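Local coordinates for sulfoquinovosidase (Escherichia coli, PDB 5AEG), which hydrolyses sulfoquinovosyl diacylglycerides and simpler sulfoquinovosides such as sulfoquinovosyl glycerol, releasing sulfoquinovose for use as a source of carbon and sulfur, at residues 289-294 and 300-305; 330-335 and 392-397; 266-271 and 283-288. All blocks are in the same frame, centred on the assembly; numbering follows the deposited sequence.

Contact 1: residues 289-294 and 300-305; sequences DWSGIR and KRVMWN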
loop_
_atom_site.group_PDB
_atom_site.type_symbol
_atom_site.label_atom_id
_atom_site.label_comp_id
_atom_site.label_asym_id
_atom_site.label_seq_id
_atom_site.Cartn_x
_atom_site.Cartn_y
_atom_site.Cartn_z
ATOM N N ASP A 289 -1.661 -16.497 15.275
ATOM C CA ASP A 289 -0.900 -17.445 16.144
ATOM C C ASP A 289 -1.102 -18.931 15.840
ATOM O O ASP A 289 -0.704 -19.744 16.683
ATOM C CB ASP A 289 -1.115 -17.130 17.684
ATOM C CG ASP A 289 -2.501 -17.322 18.138
ATOM O OD1 ASP A 289 -3.404 -17.208 17.278
ATOM O OD2 ASP A 289 -2.732 -17.642 19.332
ATOM N N TRP A 290 -1.565 -19.259 14.618
ATOM C CA TRP A 290 -1.713 -20.585 14.113
ATOM C C TRP A 290 -0.446 -21.455 14.210
ATOM O O TRP A 290 -0.543 -22.684 14.308
ATOM C CB TRP A 290 -2.224 -20.579 12.698
ATOM C CG TRP A 290 -1.171 -20.224 11.706
ATOM C CD1 TRP A 290 -0.517 -19.030 11.620
ATOM C CD2 TRP A 290 -0.571 -21.083 10.737
ATOM N NE1 TRP A 290 0.425 -19.098 10.635
ATOM C CE2 TRP A 290 0.437 -20.349 10.098
ATOM C CE3 TRP A 290 -0.771 -22.413 10.364
ATOM C CZ2 TRP A 290 1.236 -20.887 9.039
ATOM C CZ3 TRP A 290 0.001 -22.953 9.294
ATOM C CH2 TRP A 290 1.004 -22.169 8.669
ATOM N N SER A 291 0.683 -20.781 14.220
ATOM C CA SER A 291 2.044 -21.322 14.270
ATOM C C SER A 291 2.611 -21.346 15.692
ATOM O O SER A 291 3.702 -21.848 15.938
ATOM C CB SER A 291 2.904 -20.448 13.284
ATOM O OG SER A 291 3.056 -19.103 13.776
ATOM N N GLY A 292 1.854 -20.938 16.685
ATOM C CA GLY A 292 2.347 -20.831 18.058
ATOM C C GLY A 292 2.626 -19.439 18.543
ATOM O O GLY A 292 2.475 -18.435 17.791
ATOM N N ILE A 293 2.831 -19.390 19.851
ATOM C CA ILE A 293 2.984 -18.204 20.644
ATOM C C ILE A 293 4.377 -18.260 21.230
ATOM O O ILE A 293 4.826 -19.285 21.872
ATOM C CB ILE A 293 1.991 -18.158 21.795
ATOM C CG1 ILE A 293 0.556 -18.108 21.280
ATOM C CG2 ILE A 293 2.300 -16.972 22.696
ATOM C CD1 ILE A 293 -0.472 -18.257 22.409
ATOM N N ARG A 294 5.071 -17.160 21.009
ATOM C CA ARG A 294 6.392 -16.898 21.602
ATOM C C ARG A 294 6.228 -15.832 22.669
ATOM O O ARG A 294 5.780 -14.689 22.404
ATOM C CB ARG A 294 7.376 -16.501 20.510
ATOM C CG ARG A 294 8.732 -16.071 21.090
ATOM C CD ARG A 294 9.734 -17.141 20.906
ATOM N NE ARG A 294 10.081 -17.350 19.512
ATOM C CZ ARG A 294 10.944 -18.261 19.136
ATOM N NH1 ARG A 294 11.530 -19.081 20.043
ATOM N NH2 ARG A 294 11.213 -18.408 17.853
ATOM N N LYS A 300 3.035 -11.600 24.289
ATOM C CA LYS A 300 2.983 -12.698 23.359
ATOM C C LYS A 300 3.142 -12.226 21.916
ATOM O O LYS A 300 2.522 -11.257 21.480
ATOM C CB LYS A 300 1.650 -13.425 23.554
ATOM C CG LYS A 300 1.475 -13.815 25.035
ATOM C CD LYS A 300 0.508 -14.933 25.353
ATOM C CE LYS A 300 -0.901 -14.653 24.887
ATOM N NZ LYS A 300 -1.591 -13.589 25.651
ATOM N N ARG A 301 3.938 -12.969 21.181
ATOM C CA ARG A 301 4.259 -12.705 19.813
ATOM C C ARG A 301 3.940 -14.011 19.089
ATOM O O ARG A 301 3.818 -15.052 19.713
ATOM C CB ARG A 301 5.759 -12.343 19.741
ATOM C CG ARG A 301 6.172 -11.026 19.113
ATOM C CD ARG A 301 5.762 -9.801 19.906
ATOM N NE ARG A 301 4.336 -9.491 19.720
ATOM C CZ ARG A 301 3.567 -8.733 20.526
ATOM N NH1 ARG A 301 4.076 -8.113 21.624
ATOM N NH2 ARG A 301 2.261 -8.594 20.212
ATOM N N VAL A 302 3.769 -13.955 17.779
ATOM C CA VAL A 302 3.562 -15.095 16.925
ATOM C C VAL A 302 4.949 -15.789 16.821
ATOM O O VAL A 302 5.973 -15.106 16.758
ATOM C CB VAL A 302 3.098 -14.646 15.539
ATOM C CG1 VAL A 302 3.043 -15.786 14.568
ATOM C CG2 VAL A 302 1.731 -13.988 15.636
ATOM N N MET A 303 4.923 -17.113 16.759
ATOM C CA MET A 303 6.098 -17.936 16.553
ATOM C C MET A 303 6.393 -17.970 15.060
ATOM O O MET A 303 5.571 -18.450 14.222
ATOM C CB MET A 303 5.812 -19.358 17.141
ATOM C CG MET A 303 6.863 -20.436 16.915
ATOM S SD MET A 303 8.284 -20.173 17.990
ATOM C CE MET A 303 7.599 -20.351 19.629
ATOM N N TRP A 304 7.571 -17.488 14.659
ATOM C CA TRP A 304 7.862 -17.385 13.236
ATOM C C TRP A 304 8.383 -18.674 12.559
ATOM O O TRP A 304 9.510 -18.743 12.022
ATOM C CB TRP A 304 8.796 -16.195 12.973
ATOM C CG TRP A 304 8.198 -14.839 13.223
ATOM C CD1 TRP A 304 7.017 -14.551 13.777
ATOM C CD2 TRP A 304 8.800 -13.593 12.915
ATOM N NE1 TRP A 304 6.845 -13.185 13.898
ATOM C CE2 TRP A 304 7.940 -12.587 13.360
ATOM C CE3 TRP A 304 10.004 -13.232 12.351
ATOM C CZ2 TRP A 304 8.230 -11.243 13.203
ATOM C CZ3 TRP A 304 10.285 -11.852 12.220
ATOM C CH2 TRP A 304 9.390 -10.922 12.603
ATOM N N ASN A 305 7.588 -19.720 12.629
ATOM C CA ASN A 305 7.848 -20.946 11.906
ATOM C C ASN A 305 6.517 -21.404 11.298
ATOM O O ASN A 305 5.623 -21.774 12.027
ATOM C CB ASN A 305 8.432 -22.005 12.860
ATOM C CG ASN A 305 9.052 -23.175 12.091
ATOM O OD1 ASN A 305 10.094 -23.032 11.479
ATOM N ND2 ASN A 305 8.338 -24.258 11.999
HETATM O O HOH W 1 9.665 -16.508 16.554
#

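Contact 2: residues 330-335 and 392-397; sequences FLAYIN and KNMIEL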
loop_
_atom_site.group_PDB
_atom_site.type_symbol
_atom_site.label_atom_id
_atom_site.label_comp_id
_atom_site.label_asym_id
_atom_site.label_seq_id
_atom_site.Cartn_x
_atom_site.Cartn_y
_atom_site.Cartn_z
ATOM N N PHE A 330 -10.725 -20.089 7.113
ATOM C CA PHE A 330 -9.676 -19.920 8.103
ATOM C C PHE A 330 -8.508 -19.248 7.427
ATOM O O PHE A 330 -8.041 -19.689 6.342
ATOM C CB PHE A 330 -9.160 -21.272 8.691
ATOM C CG PHE A 330 -8.122 -21.080 9.732
ATOM C CD1 PHE A 330 -8.477 -20.612 10.980
ATOM C CD2 PHE A 330 -6.795 -21.277 9.449
ATOM C CE1 PHE A 330 -7.506 -20.392 11.945
ATOM C CE2 PHE A 330 -5.823 -21.047 10.420
ATOM C CZ PHE A 330 -6.182 -20.593 11.641
ATOM N N LEU A 331 -8.034 -18.198 8.059
ATOM C CA LEU A 331 -6.898 -17.435 7.515
ATOM C C LEU A 331 -5.734 -17.381 8.483
ATOM O O LEU A 331 -5.908 -17.235 9.704
ATOM C CB LEU A 331 -7.320 -16.008 7.128
ATOM C CG LEU A 331 -8.321 -15.794 6.013
ATOM C CD1 LEU A 331 -9.741 -15.934 6.506
ATOM C CD2 LEU A 331 -8.168 -14.403 5.380
ATOM N N ALA A 332 -4.533 -17.439 7.959
ATOM C CA ALA A 332 -3.319 -17.553 8.791
ATOM C C ALA A 332 -2.343 -16.427 8.548
ATOM O O ALA A 332 -2.773 -15.342 8.262
ATOM C CB ALA A 332 -2.716 -18.952 8.597
ATOM N N TYR A 333 -1.044 -16.636 8.738
ATOM C CA TYR A 333 -0.050 -15.588 8.721
ATOM C C TYR A 333 1.277 -16.198 8.269
ATOM O O TYR A 333 1.651 -17.318 8.735
ATOM C CB TYR A 333 0.116 -14.988 10.132
ATOM C CG TYR A 333 1.196 -13.974 10.287
ATOM C CD1 TYR A 333 2.561 -14.357 10.409
ATOM C CD2 TYR A 333 0.924 -12.631 10.372
ATOM C CE1 TYR A 333 3.556 -13.399 10.511
ATOM C CE2 TYR A 333 1.930 -11.670 10.494
ATOM C CZ TYR A 333 3.251 -12.067 10.550
ATOM O OH TYR A 333 4.230 -11.171 10.687
ATOM N N ILE A 334 2.016 -15.417 7.477
ATOM C CA ILE A 334 3.365 -15.753 7.058
ATOM C C ILE A 334 4.141 -14.459 6.769
ATOM O O ILE A 334 3.539 -13.411 6.414
ATOM C CB ILE A 334 3.374 -16.744 5.859
ATOM C CG1 ILE A 334 4.835 -17.166 5.573
ATOM C CG2 ILE A 334 2.778 -16.201 4.573
ATOM C CD1 ILE A 334 4.893 -18.390 4.697
ATOM N N ASN A 335 5.467 -14.502 6.972
ATOM C CA ASN A 335 6.357 -13.440 6.610
ATOM C C ASN A 335 7.658 -14.040 6.011
ATOM O O ASN A 335 7.783 -15.279 6.040
ATOM C CB ASN A 335 6.521 -12.454 7.722
ATOM C CG ASN A 335 7.421 -12.883 8.830
ATOM O OD1 ASN A 335 8.452 -13.473 8.639
ATOM N ND2 ASN A 335 7.088 -12.461 10.007
ATOM N N LYS A 392 2.299 -26.292 0.916
ATOM C CA LYS A 392 2.137 -27.503 1.703
ATOM C C LYS A 392 1.625 -27.181 3.102
ATOM O O LYS A 392 0.743 -27.928 3.618
ATOM C CB LYS A 392 3.435 -28.317 1.717
ATOM C CG LYS A 392 3.687 -29.280 2.881
ATOM C CD LYS A 392 3.768 -30.773 2.498
ATOM C CE LYS A 392 2.470 -31.325 1.887
ATOM N NZ LYS A 392 1.213 -31.044 2.672
ATOM N N ASN A 393 2.068 -26.064 3.697
ATOM C CA ASN A 393 1.742 -25.798 5.076
ATOM C C ASN A 393 0.471 -24.925 5.307
ATOM O O ASN A 393 -0.134 -24.984 6.366
ATOM C CB ASN A 393 2.981 -25.228 5.784
ATOM C CG ASN A 393 4.141 -26.244 5.888
ATOM O OD1 ASN A 393 4.012 -27.340 5.488
ATOM N ND2 ASN A 393 5.254 -25.823 6.341
ATOM N N MET A 394 0.063 -24.172 4.293
ATOM C CA MET A 394 -1.131 -23.286 4.382
ATOM C C MET A 394 -2.210 -23.719 3.422
ATOM O O MET A 394 -3.340 -23.956 3.820
ATOM C CB MET A 394 -0.738 -21.827 4.163
ATOM C CG MET A 394 0.554 -21.472 4.929
ATOM S SD MET A 394 1.174 -19.729 4.799
ATOM C CE MET A 394 -0.166 -19.158 5.702
ATOM N N ILE A 395 -1.890 -23.816 2.147
ATOM C CA ILE A 395 -2.947 -24.141 1.169
ATOM C C ILE A 395 -3.475 -25.554 1.378
ATOM O O ILE A 395 -4.679 -25.746 1.447
ATOM C CB ILE A 395 -2.472 -23.999 -0.314
ATOM C CG1 ILE A 395 -2.134 -22.504 -0.599
ATOM C CG2 ILE A 395 -3.573 -24.475 -1.246
ATOM C CD1 ILE A 395 -1.442 -22.144 -1.909
ATOM N N GLU A 396 -2.572 -26.525 1.498
ATOM C CA GLU A 396 -2.988 -27.908 1.754
ATOM C C GLU A 396 -3.622 -28.113 3.104
ATOM O O GLU A 396 -4.400 -28.996 3.213
ATOM C CB GLU A 396 -1.846 -28.907 1.466
ATOM C CG GLU A 396 -1.703 -29.096 -0.029
ATOM C CD GLU A 396 -0.570 -30.042 -0.429
ATOM O OE1 GLU A 396 -0.136 -30.896 0.398
ATOM O OE2 GLU A 396 -0.107 -29.904 -1.584
ATOM N N LEU A 397 -3.334 -27.271 4.116
ATOM C CA LEU A 397 -4.007 -27.338 5.375
ATOM C C LEU A 397 -5.467 -26.914 5.225
ATOM O O LEU A 397 -6.302 -27.209 6.074
ATOM C CB LEU A 397 -3.271 -26.475 6.380
ATOM C CG LEU A 397 -3.819 -26.329 7.821
ATOM C CD1 LEU A 397 -3.735 -27.586 8.632
ATOM C CD2 LEU A 397 -3.075 -25.255 8.550
#

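Contact 3: residues 266-271 and 283-288; sequences EVCQKK and NGIWAQ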
loop_
_atom_site.group_PDB
_atom_site.type_symbol
_atom_site.label_atom_id
_atom_site.label_comp_id
_atom_site.label_asym_id
_atom_site.label_seq_id
_atom_site.Cartn_x
_atom_site.Cartn_y
_atom_site.Cartn_z
ATOM N N GLU A 266 -10.229 -23.391 20.517
ATOM C CA GLU A 266 -11.464 -23.270 21.290
ATOM C C GLU A 266 -11.875 -21.783 21.581
ATOM O O GLU A 266 -13.086 -21.477 21.642
ATOM C CB GLU A 266 -11.445 -24.190 22.533
ATOM C CG GLU A 266 -11.690 -25.661 22.092
ATOM C CD GLU A 266 -13.088 -25.891 21.350
ATOM O OE1 GLU A 266 -14.162 -25.749 21.964
ATOM O OE2 GLU A 266 -13.159 -26.172 20.133
ATOM N N VAL A 267 -10.903 -20.897 21.774
ATOM C CA VAL A 267 -11.170 -19.466 21.909
ATOM C C VAL A 267 -11.818 -18.956 20.581
ATOM O O VAL A 267 -12.788 -18.191 20.623
ATOM C CB VAL A 267 -9.886 -18.640 22.288
ATOM C CG1 VAL A 267 -10.152 -17.130 22.162
ATOM C CG2 VAL A 267 -9.486 -18.863 23.740
ATOM N N CYS A 268 -11.308 -19.444 19.462
ATOM C CA CYS A 268 -11.841 -19.046 18.159
ATOM C C CYS A 268 -13.265 -19.534 18.038
ATOM O O CYS A 268 -14.160 -18.799 17.656
ATOM C CB CYS A 268 -11.005 -19.599 17.016
ATOM S SG CYS A 268 -9.371 -18.828 16.762
ATOM N N GLN A 269 -13.485 -20.781 18.441
ATOM C CA GLN A 269 -14.822 -21.368 18.441
ATOM C C GLN A 269 -15.846 -20.614 19.227
ATOM O O GLN A 269 -16.956 -20.338 18.658
ATOM C CB GLN A 269 -14.763 -22.842 18.966
ATOM C CG GLN A 269 -16.010 -23.650 18.643
ATOM C CD GLN A 269 -16.416 -23.741 17.220
ATOM O OE1 GLN A 269 -15.694 -24.258 16.313
ATOM N NE2 GLN A 269 -17.663 -23.322 16.981
ATOM N N LYS A 270 -15.494 -20.215 20.459
ATOM C CA LYS A 270 -16.432 -19.513 21.344
ATOM C C LYS A 270 -16.786 -18.152 20.774
ATOM O O LYS A 270 -17.916 -17.697 20.857
ATOM C CB LYS A 270 -15.871 -19.277 22.750
ATOM C CG LYS A 270 -15.977 -20.533 23.655
ATOM C CD LYS A 270 -15.946 -20.220 25.169
ATOM C CE LYS A 270 -17.315 -19.822 25.779
ATOM N NZ LYS A 270 -17.691 -18.366 25.650
ATOM N N LYS A 271 -15.770 -17.482 20.267
ATOM C CA LYS A 271 -15.988 -16.133 19.724
ATOM C C LYS A 271 -16.784 -16.186 18.430
ATOM O O LYS A 271 -17.703 -15.378 18.282
ATOM C CB LYS A 271 -14.685 -15.351 19.570
ATOM C CG LYS A 271 -14.069 -14.991 20.880
ATOM C CD LYS A 271 -12.840 -14.131 20.629
ATOM C CE LYS A 271 -11.973 -13.906 21.852
ATOM N NZ LYS A 271 -12.716 -13.107 22.824
ATOM N N ASN A 283 -17.599 -14.256 7.924
ATOM C CA ASN A 283 -17.125 -15.068 6.803
ATOM C C ASN A 283 -15.832 -15.818 7.091
ATOM O O ASN A 283 -15.288 -16.575 6.222
ATOM C CB ASN A 283 -16.972 -14.222 5.554
ATOM C CG ASN A 283 -15.754 -13.289 5.578
ATOM O OD1 ASN A 283 -15.165 -13.018 6.620
ATOM N ND2 ASN A 283 -15.383 -12.813 4.409
ATOM N N GLY A 284 -15.271 -15.559 8.268
ATOM C CA GLY A 284 -13.904 -16.044 8.520
ATOM C C GLY A 284 -13.375 -15.797 9.896
ATOM O O GLY A 284 -13.837 -14.914 10.611
ATOM N N ILE A 285 -12.337 -16.543 10.198
ATOM C CA ILE A 285 -11.484 -16.390 11.337
ATOM C C ILE A 285 -10.024 -16.268 10.868
ATOM O O ILE A 285 -9.521 -17.127 10.139
ATOM C CB ILE A 285 -11.593 -17.674 12.194
ATOM C CG1 ILE A 285 -13.043 -17.774 12.754
ATOM C CG2 ILE A 285 -10.596 -17.631 13.352
ATOM C CD1 ILE A 285 -13.259 -19.041 13.513
ATOM N N TRP A 286 -9.370 -15.248 11.322
ATOM C CA TRP A 286 -7.968 -14.958 10.949
ATOM C C TRP A 286 -7.197 -15.041 12.293
ATOM O O TRP A 286 -7.419 -14.251 13.206
ATOM C CB TRP A 286 -7.849 -13.528 10.383
ATOM C CG TRP A 286 -6.391 -13.146 10.292
ATOM C CD1 TRP A 286 -5.420 -13.834 9.656
ATOM C CD2 TRP A 286 -5.751 -12.080 10.982
ATOM N NE1 TRP A 286 -4.192 -13.233 9.849
ATOM C CE2 TRP A 286 -4.373 -12.137 10.662
ATOM C CE3 TRP A 286 -6.210 -11.035 11.745
ATOM C CZ2 TRP A 286 -3.441 -11.244 11.216
ATOM C CZ3 TRP A 286 -5.274 -10.093 12.229
ATOM C CH2 TRP A 286 -3.922 -10.243 11.994
ATOM N N ALA A 287 -6.392 -16.085 12.422
ATOM C CA ALA A 287 -5.676 -16.406 13.659
ATOM C C ALA A 287 -4.184 -16.396 13.343
ATOM O O ALA A 287 -3.598 -17.407 12.859
ATOM C CB ALA A 287 -6.095 -17.809 14.168
ATOM N N GLN A 288 -3.551 -15.270 13.583
ATOM C CA GLN A 288 -2.128 -15.171 13.233
ATOM C C GLN A 288 -1.179 -16.071 14.103
ATOM O O GLN A 288 -0.025 -16.314 13.667
ATOM C CB GLN A 288 -1.660 -13.740 13.226
ATOM C CG GLN A 288 -1.715 -13.021 14.569
ATOM C CD GLN A 288 -1.063 -11.641 14.519
ATOM O OE1 GLN A 288 -0.502 -11.225 13.490
ATOM N NE2 GLN A 288 -1.013 -10.991 15.698
#

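Contact 1: residues 289-294 and 300-305
The carbonyl oxygen M303 O is held twice: S291 OG donates to it at 2.6 Å, lying in the carbonyl plane, and N305 N adds a weak bond from two residues further on. S291 reaches it because OG is lodged between its own N and carbonyl carbon (chi1 68°), which also brings OG against V302 CG1. At the end of the type I turn D289-G292, G292 O accepts M303 N at 3.0 Å, the donor standing well above the carbonyl plane. The strands then pair as an antiparallel beta hairpin. R294 and R301 form a hydrogen-bonded pair, with R294 N to R301 O and R301 N to R294 O both 2.8 Å, while I293 and V302 form a non-hydrogen-bonded pair with diverging side chains. I293 CG2 rests on K300 CB at 3.7 Å. R294 and M303 cross at about a right angle, and the bent methionine lays SD over the centre of one guanidinium face, 3.4 Å from R294 NH2. The same NH2 donates 2.8 Å to a water that lies at the guanidinium edge, in plane, and also accepts W304 N. D341 pairs with R294 NH1 in a salt bridge and F370 makes a cation-pi contact, which together should limit how the guanidinium turns. The end of R301 instead leads away from 289-294, and NH2 is bonded to N540 O. R301, V302 and W304 bind the sulfolipid substrate, and this double hold on M303 O, with the water bridge from R294 to W304 N, probably fixes the backbone that presents them.

Contact 2: residues 330-335 and 392-397
A332 and M394 mark the closest backbone approach of strand 330-334 to the helical segment 392-395, their CA atoms 7.6 Å apart, and one methionine side chain spans the gap. M394 CG is anti to its carbonyl carbon (chi1 -43°); the chain then runs extended to SD and bends at the last torsion (chi3 69°), which carries the methyl back over the strand. CE lies 3.9 Å from A332 CB and 4.0 Å from Y333 O. SD sits against I334 at its branch point, 3.9 Å from CB and equally near CG2, with CD1 just beyond, the two side chains crossing obliquely. The contact is buried, and apart from the carbonyl Y333 O it is made of apolar groups and the methionine sulfur. It belongs to the layer where helices pack on the outside of the TIM barrel, the catalytic domain of family 31 glycosidases: A332, I334 and F330 point outward to the helices, whereas Y333 points the other way, into the barrel. There Y333 OH is hydrogen-bonded to D405 OD2, the nucleophile, and receives N335 ND2 at 3.2 Å along a nearly straight bond (170°) in the plane of the amide. Cutting M394 back to an alanine here is likely to open a gap over A332 and take the sulfur from I334, slackening the seat of the helix on the strand that carries Y333. W402 of strand 401-404 touches both I334 and M394, and W433 of helix 422-444 also meets I334. Among the exposed residues of 392-397, K392 NZ and E396 OE1 form a salt bridge of 2.6 Å, the lysine arriving from above the carboxylate plane.

Contact 3: residues 266-271 and 283-288
C268 and I285 lie where helical segment 266-271 comes nearest the strand segment 283-286, with 7.3 Å between their CA atoms. The helix is regular here, K270 N bonding E266 O at 3.0 Å and K271 N bonding V267 O in the same way. C268 turns SG beside its own backbone N, anti to the carbonyl carbon (chi1 -72°), and this aims the sulfur at the strand. It meets the I285 branch methyl CG2 at 3.8 Å; the cysteine CB stands 4.2 Å from that methyl. I285 offers CG2, rather than its longer CG1 arm, as the group nearest C268. Two residues on, on the same side of the chain, A287 CB approaches SG more loosely at 4.3 Å. The sulfur therefore carries most of the contact, meeting one aliphatic carbon from each of two residues; the interface is buried and has no polar bond between the segments. W286, between them, points away from the helix, gives NE1 to A332 O and makes a cation-pi contact with R535. The arrangement is that of a beta-alpha-beta crossover in the TIM barrel: helix 265-277 connects strand 257-260 to strand 282-286 and covers the latter from outside. Q269 OE1 is gripped by W323 NE1 and R319 NH1, and E266 OE2 also pairs with R319, tying the helix to its neighbour 316-325. W323 of that neighbour touches both C268 and I285, while strand 282-286 runs between strands 257-260 and 329-334 in the barrel wall.

In the fold
From the N terminus the three contacts come in series, and none nests in or crosses another. Contact 3 closes first, bringing strand 282-286 back against helix 265-277. The chain leaves that strand through Q288 directly into contact 1, a short hairpin loop in the excursion before helix 316-325; V302 CG1 packs on Q288 O. Contact 2 closes last and spans the longest loop, seating the end of helix 380-395 on strand 329-334. Strands 282-286 and 329-334 are parallel neighbours, joined by L331 N to I285 O. W290, in the turn that leads into the hairpin, bonds Y333 O through NE1 and so ties the substrate-binding hairpin to the barrel wall that contacts 2 and 3 pack from outside.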